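Local coordinates for leucine aminopeptidase 1, chloroplastic (PDB 5D8N), which removes N-terminal amino acids, preferably leucine, from peptides as a metal-dependent M17 aminopeptidase working as a homohexamer, and also has chaperone activity, at the interface of chains A and B. Coordinates in Å, arbitrary orientation; residue numbers count along the deposited sequence, not the author numbering. Chains: chain A/B, Leucine aminopeptidase 1, chloroplastic.

The interface of chains A and B. Residues chain A 420-421, 451-454; chain B 420-421, 451-453.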
# COMPACT_ATOMS: atom_id res chain seq x y z
N ALA A 420 -16.95 -5.98 -12.21
CA ALA A 420 -17.65 -5.93 -13.49
C ALA A 420 -19.15 -5.69 -13.36
O ALA A 420 -19.73 -4.92 -14.14
CB ALA A 420 -17.41 -7.24 -14.22
N LEU A 421 -19.79 -6.47 -12.49
CA LEU A 421 -21.24 -6.56 -12.51
C LEU A 421 -21.87 -6.12 -11.20
O LEU A 421 -23.08 -6.15 -11.07
CB LEU A 421 -21.70 -7.97 -12.85
CG LEU A 421 -21.39 -8.47 -14.25
CD1 LEU A 421 -21.77 -9.95 -14.43
CD2 LEU A 421 -22.16 -7.65 -15.25
N TRP A 451 -25.93 -12.24 -15.92
CA TRP A 451 -25.57 -11.64 -17.20
C TRP A 451 -24.45 -12.47 -17.81
O TRP A 451 -23.43 -12.74 -17.17
CB TRP A 451 -25.11 -10.21 -16.98
CG TRP A 451 -24.94 -9.39 -18.24
CD1 TRP A 451 -23.79 -9.18 -18.94
CD2 TRP A 451 -25.97 -8.70 -18.96
NE1 TRP A 451 -24.02 -8.35 -20.02
CE2 TRP A 451 -25.35 -8.02 -20.03
CE3 TRP A 451 -27.36 -8.64 -18.82
CZ2 TRP A 451 -26.08 -7.31 -20.98
CZ3 TRP A 451 -28.09 -7.83 -19.71
CH2 TRP A 451 -27.44 -7.18 -20.79
N ARG A 452 -24.63 -12.85 -19.07
CA ARG A 452 -23.59 -13.57 -19.76
C ARG A 452 -22.38 -12.67 -20.02
O ARG A 452 -22.51 -11.50 -20.39
CB ARG A 452 -24.10 -14.15 -21.06
CG ARG A 452 -23.14 -15.18 -21.65
CD ARG A 452 -23.54 -15.58 -23.06
NE ARG A 452 -22.71 -16.66 -23.59
CZ ARG A 452 -22.87 -17.21 -24.79
NH1 ARG A 452 -23.88 -16.87 -25.55
NH2 ARG A 452 -22.10 -18.23 -25.17
N MET A 453 -21.20 -13.25 -19.82
CA MET A 453 -19.95 -12.57 -20.11
C MET A 453 -19.14 -13.42 -21.07
O MET A 453 -19.33 -14.64 -21.15
CB MET A 453 -19.15 -12.40 -18.80
CG MET A 453 -19.86 -11.52 -17.80
SD MET A 453 -19.74 -9.78 -18.27
CE MET A 453 -18.05 -9.44 -17.87
N PRO A 454 -18.27 -12.79 -21.85
CA PRO A 454 -17.68 -13.53 -22.97
C PRO A 454 -16.51 -14.40 -22.52
O PRO A 454 -15.66 -13.96 -21.75
CB PRO A 454 -17.16 -12.40 -23.87
CG PRO A 454 -16.80 -11.30 -22.90
CD PRO A 454 -17.85 -11.38 -21.81
N ALA B 420 -13.33 -6.16 -15.97
CA ALA B 420 -14.47 -6.95 -16.42
C ALA B 420 -14.17 -7.70 -17.72
O ALA B 420 -14.55 -8.85 -17.86
CB ALA B 420 -15.64 -6.02 -16.65
N LEU B 421 -13.63 -7.00 -18.72
CA LEU B 421 -13.62 -7.50 -20.09
C LEU B 421 -12.23 -7.65 -20.67
O LEU B 421 -12.07 -8.03 -21.85
CB LEU B 421 -14.45 -6.60 -21.01
CG LEU B 421 -15.96 -6.61 -20.77
CD1 LEU B 421 -16.69 -5.60 -21.66
CD2 LEU B 421 -16.53 -8.01 -21.01
N TRP B 451 -18.84 -5.94 -26.17
CA TRP B 451 -19.77 -6.77 -25.43
C TRP B 451 -20.68 -5.90 -24.61
O TRP B 451 -20.24 -5.00 -23.89
CB TRP B 451 -19.03 -7.70 -24.49
CG TRP B 451 -19.87 -8.75 -23.87
CD1 TRP B 451 -20.38 -8.75 -22.62
CD2 TRP B 451 -20.18 -10.03 -24.44
NE1 TRP B 451 -21.10 -9.90 -22.40
CE2 TRP B 451 -20.94 -10.73 -23.48
CE3 TRP B 451 -20.01 -10.59 -25.70
CZ2 TRP B 451 -21.44 -11.98 -23.70
CZ3 TRP B 451 -20.46 -11.88 -25.92
CH2 TRP B 451 -21.21 -12.55 -24.94
N ARG B 452 -21.97 -6.10 -24.81
CA ARG B 452 -22.93 -5.36 -24.06
C ARG B 452 -22.86 -5.71 -22.57
O ARG B 452 -22.76 -6.87 -22.22
CB ARG B 452 -24.35 -5.58 -24.60
CG ARG B 452 -25.33 -4.54 -24.04
CD ARG B 452 -26.76 -4.89 -24.39
NE ARG B 452 -27.70 -3.88 -23.91
CZ ARG B 452 -28.99 -3.87 -24.21
NH1 ARG B 452 -29.52 -4.88 -24.90
NH2 ARG B 452 -29.77 -2.90 -23.75
N MET B 453 -22.95 -4.68 -21.73
CA MET B 453 -23.01 -4.82 -20.28
C MET B 453 -24.30 -4.19 -19.77
O MET B 453 -24.87 -3.31 -20.40
CB MET B 453 -21.80 -4.14 -19.66
CG MET B 453 -20.48 -4.77 -20.08
SD MET B 453 -20.25 -6.37 -19.28
CE MET B 453 -19.83 -5.85 -17.63
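Strand 450-452 and the loop that follows it in chain A meet the same strand and loop of chain B around a two-fold axis, with the C-terminal ends of helices 416-421 facing each other beside them. Reciprocal hydrogen bonds fasten the two strands. The indole NE1 of A:Trp451 donates to the backbone carbonyl O of B:Arg452 at 2.9 Å, and B:Trp451 repays this with NE1 to A:Arg452 O, also 2.9 Å. Each acceptor lies at the indole edge, nearly in the ring plane, whereas the donor approaches tilted about 30° from the carbonyl plane. In both tryptophans CG stands anti to the backbone N (chi1 -170° in A:Trp451), which carries the indole across to the partner strand.

A:Pro454 lies over one face of the B:Trp451 indole. Its CD sits 3.5 Å from the centroid of the five-membered ring and its CB 3.8 Å from that of the six-membered ring; CH-pi contacts thus reach both rings and, with the hydrogen bond, would hold the indole against rotation. The same CD touches B:Leu421 CD2.

Further along the axis, toward the helix ends, A:Met453 and B:Met453 cross at about a right angle, with the SD atoms 3.6 Å apart. Each methionine side chain bends at chi2 and chi3, turning its methyl CE onto the opposite helix end; A:Met453 CE meets B:Leu421 CD2 at 3.8 Å. Beyond them the CB methyls of A:Ala420 and B:Ala420 meet tip to tip across the axis at 3.2 Å, a tight contact. This largely apolar patch joins catalytic domains of two subunits, presumably one from each trimer by its two-fold symmetry, its centre about 16 Å from the probable active-site residue A:Arg389.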